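Local coordinates for protein UTP-glucose-1-phosphate uridylyltransferase 2 (Trypanosoma brucei, PDB 3GUE) that probably catalyses the reversible transfer of a uridylyl group from UTP to glucose 1-phosphate, giving UDP-glucose and diphosphate, at residues A[157-169]-A[184-198]. Numbering follows the deposited sequence.
Sequences DIELMQNRVPKIR and CEWVPPGHGDVYTVL. With UPG (uridine-5'-diphosphate-glucose), chain C.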
# COMPACT_ATOMS: atom_id res chain seq x y z
N ASP A 157 12.27 6.27 18.70
CA ASP A 157 10.92 5.69 18.83
C ASP A 157 10.15 5.47 17.51
O ASP A 157 9.55 4.41 17.30
CB ASP A 157 10.10 6.53 19.83
CG ASP A 157 10.62 6.42 21.27
OD1 ASP A 157 11.66 7.04 21.60
OD2 ASP A 157 9.97 5.73 22.08
N ILE A 158 10.22 6.44 16.60
CA ILE A 158 9.34 6.47 15.44
C ILE A 158 9.82 5.57 14.29
O ILE A 158 9.04 4.77 13.76
CB ILE A 158 9.15 7.95 14.92
CG1 ILE A 158 8.61 8.87 16.03
CG2 ILE A 158 8.35 8.01 13.63
CD1 ILE A 158 7.08 8.95 16.11
N GLU A 159 11.10 5.65 13.93
CA GLU A 159 11.54 4.95 12.75
C GLU A 159 11.67 3.45 12.95
O GLU A 159 12.22 3.01 13.97
CB GLU A 159 12.85 5.50 12.19
CG GLU A 159 13.13 4.99 10.78
CD GLU A 159 14.28 5.72 10.09
OE1 GLU A 159 15.38 5.73 10.64
OE2 GLU A 159 14.07 6.25 8.99
N LEU A 160 11.19 2.71 11.96
CA LEU A 160 11.48 1.28 11.81
C LEU A 160 12.11 1.15 10.44
O LEU A 160 11.43 1.25 9.42
CB LEU A 160 10.20 0.43 11.93
CG LEU A 160 10.37 -1.10 11.97
CD1 LEU A 160 10.87 -1.64 13.32
CD2 LEU A 160 9.09 -1.76 11.59
N MET A 161 13.43 0.97 10.40
CA MET A 161 14.14 0.88 9.14
C MET A 161 14.06 -0.55 8.62
O MET A 161 14.47 -1.49 9.28
CB MET A 161 15.62 1.33 9.27
CG MET A 161 16.33 1.39 7.90
SD MET A 161 15.84 2.83 6.91
CE MET A 161 16.56 4.14 7.85
N GLN A 162 13.49 -0.70 7.44
CA GLN A 162 13.40 -2.00 6.84
C GLN A 162 14.70 -2.32 6.10
O GLN A 162 15.66 -1.54 6.11
CB GLN A 162 12.15 -2.11 5.94
CG GLN A 162 12.20 -1.34 4.62
CD GLN A 162 10.99 -1.67 3.76
OE1 GLN A 162 10.18 -0.79 3.44
NE2 GLN A 162 10.82 -2.93 3.43
N ASN A 163 14.74 -3.50 5.52
CA ASN A 163 15.87 -3.97 4.77
C ASN A 163 15.83 -3.47 3.33
O ASN A 163 14.88 -2.81 2.90
CB ASN A 163 15.86 -5.50 4.79
CG ASN A 163 15.83 -6.06 6.20
OD1 ASN A 163 14.98 -6.89 6.54
ND2 ASN A 163 16.76 -5.62 7.03
N ARG A 164 16.92 -3.74 2.62
CA ARG A 164 17.02 -3.60 1.17
C ARG A 164 17.69 -4.81 0.55
O ARG A 164 18.51 -5.49 1.19
CB ARG A 164 17.72 -2.32 0.73
CG ARG A 164 19.07 -2.05 1.37
CD ARG A 164 19.67 -0.81 0.69
NE ARG A 164 21.11 -0.71 0.88
CZ ARG A 164 21.87 0.22 0.29
NH1 ARG A 164 21.30 1.13 -0.51
NH2 ARG A 164 23.18 0.26 0.51
N VAL A 165 17.31 -5.06 -0.70
CA VAL A 165 17.74 -6.24 -1.43
C VAL A 165 18.18 -5.81 -2.84
O VAL A 165 17.66 -4.85 -3.39
CB VAL A 165 16.62 -7.39 -1.44
CG1 VAL A 165 16.10 -7.69 -0.03
CG2 VAL A 165 15.46 -7.09 -2.34
N PRO A 166 19.17 -6.50 -3.42
CA PRO A 166 19.48 -6.03 -4.78
C PRO A 166 18.44 -6.48 -5.80
O PRO A 166 17.82 -7.54 -5.64
CB PRO A 166 20.85 -6.68 -5.05
CG PRO A 166 20.83 -7.93 -4.29
CD PRO A 166 20.05 -7.62 -3.01
N LYS A 167 18.20 -5.65 -6.81
CA LYS A 167 17.50 -6.04 -8.03
C LYS A 167 18.45 -7.02 -8.70
O LYS A 167 19.67 -6.84 -8.62
CB LYS A 167 17.30 -4.85 -8.94
CG LYS A 167 16.39 -3.78 -8.36
CD LYS A 167 16.33 -2.61 -9.32
CE LYS A 167 15.60 -1.43 -8.67
NZ LYS A 167 15.41 -0.31 -9.64
N ILE A 168 17.92 -8.07 -9.31
CA ILE A 168 18.80 -9.10 -9.88
C ILE A 168 18.49 -9.22 -11.38
O ILE A 168 17.35 -9.05 -11.76
CB ILE A 168 18.70 -10.45 -9.10
CG1 ILE A 168 17.27 -11.01 -9.10
CG2 ILE A 168 19.20 -10.26 -7.61
CD1 ILE A 168 17.23 -12.54 -8.90
N ARG A 169 19.49 -9.48 -12.22
CA ARG A 169 19.29 -9.54 -13.67
C ARG A 169 18.35 -10.69 -14.03
O ARG A 169 18.48 -11.80 -13.49
CB ARG A 169 20.62 -9.71 -14.41
CG ARG A 169 21.70 -8.63 -14.22
CD ARG A 169 22.97 -9.00 -15.05
NE ARG A 169 22.70 -9.20 -16.49
CZ ARG A 169 23.06 -8.38 -17.47
NH1 ARG A 169 23.77 -7.29 -17.22
NH2 ARG A 169 22.76 -8.68 -18.73
N CYS A 184 19.68 2.83 -7.94
CA CYS A 184 18.76 1.99 -8.71
C CYS A 184 19.05 0.49 -8.62
O CYS A 184 18.23 -0.30 -9.11
CB CYS A 184 18.74 2.39 -10.19
SG CYS A 184 18.05 4.03 -10.50
N GLU A 185 20.19 0.11 -8.02
CA GLU A 185 20.62 -1.30 -7.88
C GLU A 185 19.89 -2.07 -6.75
O GLU A 185 20.07 -3.29 -6.59
CB GLU A 185 22.14 -1.39 -7.66
CG GLU A 185 23.02 -0.85 -8.82
CD GLU A 185 24.51 -0.76 -8.50
OE1 GLU A 185 24.95 -1.14 -7.38
OE2 GLU A 185 25.26 -0.29 -9.38
N TRP A 186 19.09 -1.35 -5.97
CA TRP A 186 18.49 -1.84 -4.74
C TRP A 186 16.99 -1.57 -4.70
O TRP A 186 16.56 -0.56 -5.23
CB TRP A 186 19.10 -1.09 -3.55
CG TRP A 186 20.51 -1.39 -3.36
CD1 TRP A 186 21.57 -0.71 -3.90
CD2 TRP A 186 21.05 -2.46 -2.59
NE1 TRP A 186 22.75 -1.30 -3.49
CE2 TRP A 186 22.46 -2.37 -2.69
CE3 TRP A 186 20.48 -3.49 -1.82
CZ2 TRP A 186 23.31 -3.27 -2.05
CZ3 TRP A 186 21.31 -4.39 -1.19
CH2 TRP A 186 22.73 -4.26 -1.29
N VAL A 187 16.24 -2.45 -4.03
CA VAL A 187 14.82 -2.18 -3.64
C VAL A 187 14.48 -2.70 -2.25
O VAL A 187 14.96 -3.77 -1.90
CB VAL A 187 13.78 -2.81 -4.58
CG1 VAL A 187 13.55 -1.95 -5.78
CG2 VAL A 187 14.17 -4.24 -4.96
N PRO A 188 13.60 -1.99 -1.50
CA PRO A 188 13.04 -2.54 -0.26
C PRO A 188 12.26 -3.81 -0.65
O PRO A 188 11.61 -3.80 -1.71
CB PRO A 188 12.07 -1.44 0.23
CG PRO A 188 11.78 -0.60 -0.99
CD PRO A 188 13.07 -0.64 -1.78
N PRO A 189 12.34 -4.88 0.16
CA PRO A 189 11.78 -6.17 -0.29
C PRO A 189 10.25 -6.38 -0.11
O PRO A 189 9.80 -7.53 0.00
CB PRO A 189 12.56 -7.18 0.55
CG PRO A 189 12.94 -6.45 1.80
CD PRO A 189 12.95 -4.98 1.51
N GLY A 190 9.48 -5.30 -0.06
CA GLY A 190 8.01 -5.35 0.12
C GLY A 190 7.68 -5.02 1.56
O GLY A 190 8.55 -5.12 2.41
N HIS A 191 6.44 -4.58 1.82
CA HIS A 191 5.91 -4.43 3.17
C HIS A 191 5.78 -5.76 3.97
O HIS A 191 5.72 -5.75 5.19
CB HIS A 191 4.62 -3.55 3.19
CG HIS A 191 3.63 -3.91 2.12
ND1 HIS A 191 2.93 -5.09 2.12
CD2 HIS A 191 3.27 -3.27 0.97
CE1 HIS A 191 2.16 -5.16 1.04
NE2 HIS A 191 2.36 -4.07 0.32
N GLY A 192 5.79 -6.91 3.29
CA GLY A 192 5.89 -8.20 3.97
C GLY A 192 7.11 -8.28 4.87
O GLY A 192 7.13 -9.10 5.80
N ASP A 193 8.09 -7.40 4.59
CA ASP A 193 9.38 -7.27 5.29
C ASP A 193 9.17 -6.88 6.75
O ASP A 193 10.02 -7.14 7.59
CB ASP A 193 10.24 -6.22 4.57
CG ASP A 193 11.73 -6.27 4.92
OD1 ASP A 193 12.29 -7.36 5.17
OD2 ASP A 193 12.38 -5.20 4.86
N VAL A 194 8.03 -6.26 7.05
CA VAL A 194 7.74 -5.78 8.40
C VAL A 194 7.96 -6.78 9.56
O VAL A 194 8.44 -6.41 10.63
CB VAL A 194 6.31 -5.16 8.49
CG1 VAL A 194 5.21 -6.25 8.29
CG2 VAL A 194 6.15 -4.41 9.81
N TYR A 195 7.63 -8.05 9.33
CA TYR A 195 7.65 -9.03 10.42
C TYR A 195 9.09 -9.33 10.85
O TYR A 195 9.42 -9.22 12.04
CB TYR A 195 6.87 -10.30 10.04
CG TYR A 195 5.43 -10.06 9.58
CD1 TYR A 195 4.44 -9.56 10.46
CD2 TYR A 195 5.06 -10.33 8.26
CE1 TYR A 195 3.12 -9.33 10.02
CE2 TYR A 195 3.74 -10.12 7.82
CZ TYR A 195 2.78 -9.62 8.70
OH TYR A 195 1.48 -9.42 8.25
N THR A 196 9.94 -9.66 9.88
CA THR A 196 11.39 -9.86 10.11
C THR A 196 12.12 -8.62 10.63
O THR A 196 12.96 -8.71 11.52
CB THR A 196 12.10 -10.46 8.87
OG1 THR A 196 13.46 -10.79 9.18
CG2 THR A 196 12.07 -9.51 7.71
N VAL A 197 11.74 -7.46 10.12
CA VAL A 197 12.31 -6.19 10.61
C VAL A 197 11.96 -5.95 12.08
O VAL A 197 12.85 -5.61 12.88
CB VAL A 197 11.87 -5.02 9.73
CG1 VAL A 197 12.24 -3.69 10.39
CG2 VAL A 197 12.50 -5.15 8.32
N LEU A 198 10.68 -6.11 12.42
CA LEU A 198 10.22 -6.03 13.82
C LEU A 198 10.99 -7.00 14.73
O LEU A 198 11.39 -6.65 15.84
CB LEU A 198 8.70 -6.25 13.93
CG LEU A 198 7.77 -5.06 13.68
CD1 LEU A 198 6.27 -5.51 13.77
CD2 LEU A 198 8.09 -3.89 14.62
N1 UPG C . 5.89 -0.19 1.27
C2 UPG C . 6.89 -0.38 2.25
N3 UPG C . 7.94 -1.22 1.92
C4 UPG C . 8.04 -1.87 0.72
C5 UPG C . 7.04 -1.71 -0.25
C6 UPG C . 5.96 -0.88 0.02
O2 UPG C . 6.91 0.18 3.35
O4 UPG C . 9.04 -2.59 0.54
C1C UPG C . 4.72 0.70 1.57
C2C UPG C . 4.29 1.76 0.55
O2C UPG C . 5.10 2.94 0.66
C3C UPG C . 2.87 2.03 1.05
C4C UPG C . 2.39 0.64 1.45
O4C UPG C . 3.58 -0.16 1.69
O3C UPG C . 2.93 2.83 2.23
C5C UPG C . 1.58 -0.04 0.31
O5C UPG C . 2.35 -0.36 -0.83
PA UPG C . 1.76 -0.14 -2.31
O1A UPG C . 1.18 1.23 -2.30
O2A UPG C . 2.74 -0.50 -3.35
O3A UPG C . 0.50 -1.20 -2.33
PB UPG C . 0.54 -2.77 -2.79
O1B UPG C . 1.61 -3.44 -2.05
O2B UPG C . 0.47 -2.89 -4.28
O3B UPG C . -0.93 -3.19 -2.28
C1' UPG C . -1.21 -3.18 -0.84
C2' UPG C . -1.60 -4.58 -0.40
C3' UPG C . -2.81 -5.00 -1.24
C4' UPG C . -3.96 -4.02 -0.97
C5' UPG C . -3.52 -2.57 -1.30
C6' UPG C . -4.52 -1.58 -0.75
O2' UPG C . -0.53 -5.52 -0.61
O3' UPG C . -3.14 -6.35 -0.93
O4' UPG C . -5.10 -4.37 -1.75
O5' UPG C . -2.27 -2.22 -0.66
O6' UPG C . -4.31 -0.31 -1.38
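Gln-162, which bonds the uracil of the bound UDP-glucose, is backed by Asp-193, and the glutamine can be followed atom by atom. Its CB lies near Asp-193 OD2 and Val-197 CG2. CG, set between the backbone N and the carbonyl carbon (chi1 72°), approaches Asp-193 OD2 more loosely, and from there the extended chain brings CD against Pro-188 CB and close to UPG N3. At the end the amide divides its work. Gln-162 OE1 accepts from UPG N3 at 2.7 Å. Gln-162 NE2 gives Asp-193 OD2 a 3.1 Å bond, with weak bonds to Gly-190 O and UPG O4. The NE2 bond reaches OD2 on its anti side, near both the amide and carboxylate planes. Asn-163 N also donates to Asp-193 OD2, at 3.0 Å and nearly along the C-O axis, which gives the buried carboxylate oxygen two donors.

Strand 159-161 edges the mixed central sheet, consistent with a GT-A-type nucleotide-binding domain. There Val-197 slides alongside Leu-160, its CG1 3.6 Å from Leu-160 CG, while CG2 packs on Gln-162 CA. Strands 165-169 and 186-187 pair in a separate four-stranded antiparallel sheet, with 186-187 at its edge; Val-187 N to Val-165 O measures 2.9 Å at a straight 170°. Lys-167 N extends the pairing to Glu-185 O; its NZ is held by Val-335 O and more weakly by Cys-184 O. Arg-164 lays its guanidinium flat on Trp-186, planes about 10° apart, with CZ 4.0 Å from the five-membered ring centroid, a cation-pi stack.

Beyond Gly-190, whose N donates weakly to UPG O4, His-191 NE2 bonds UPG O1B at 2.6 Å. With N3 donating and O4 accepting, the pattern matches uracil's imide edge, and Asp-193 probably favours the amide orientation that reads it.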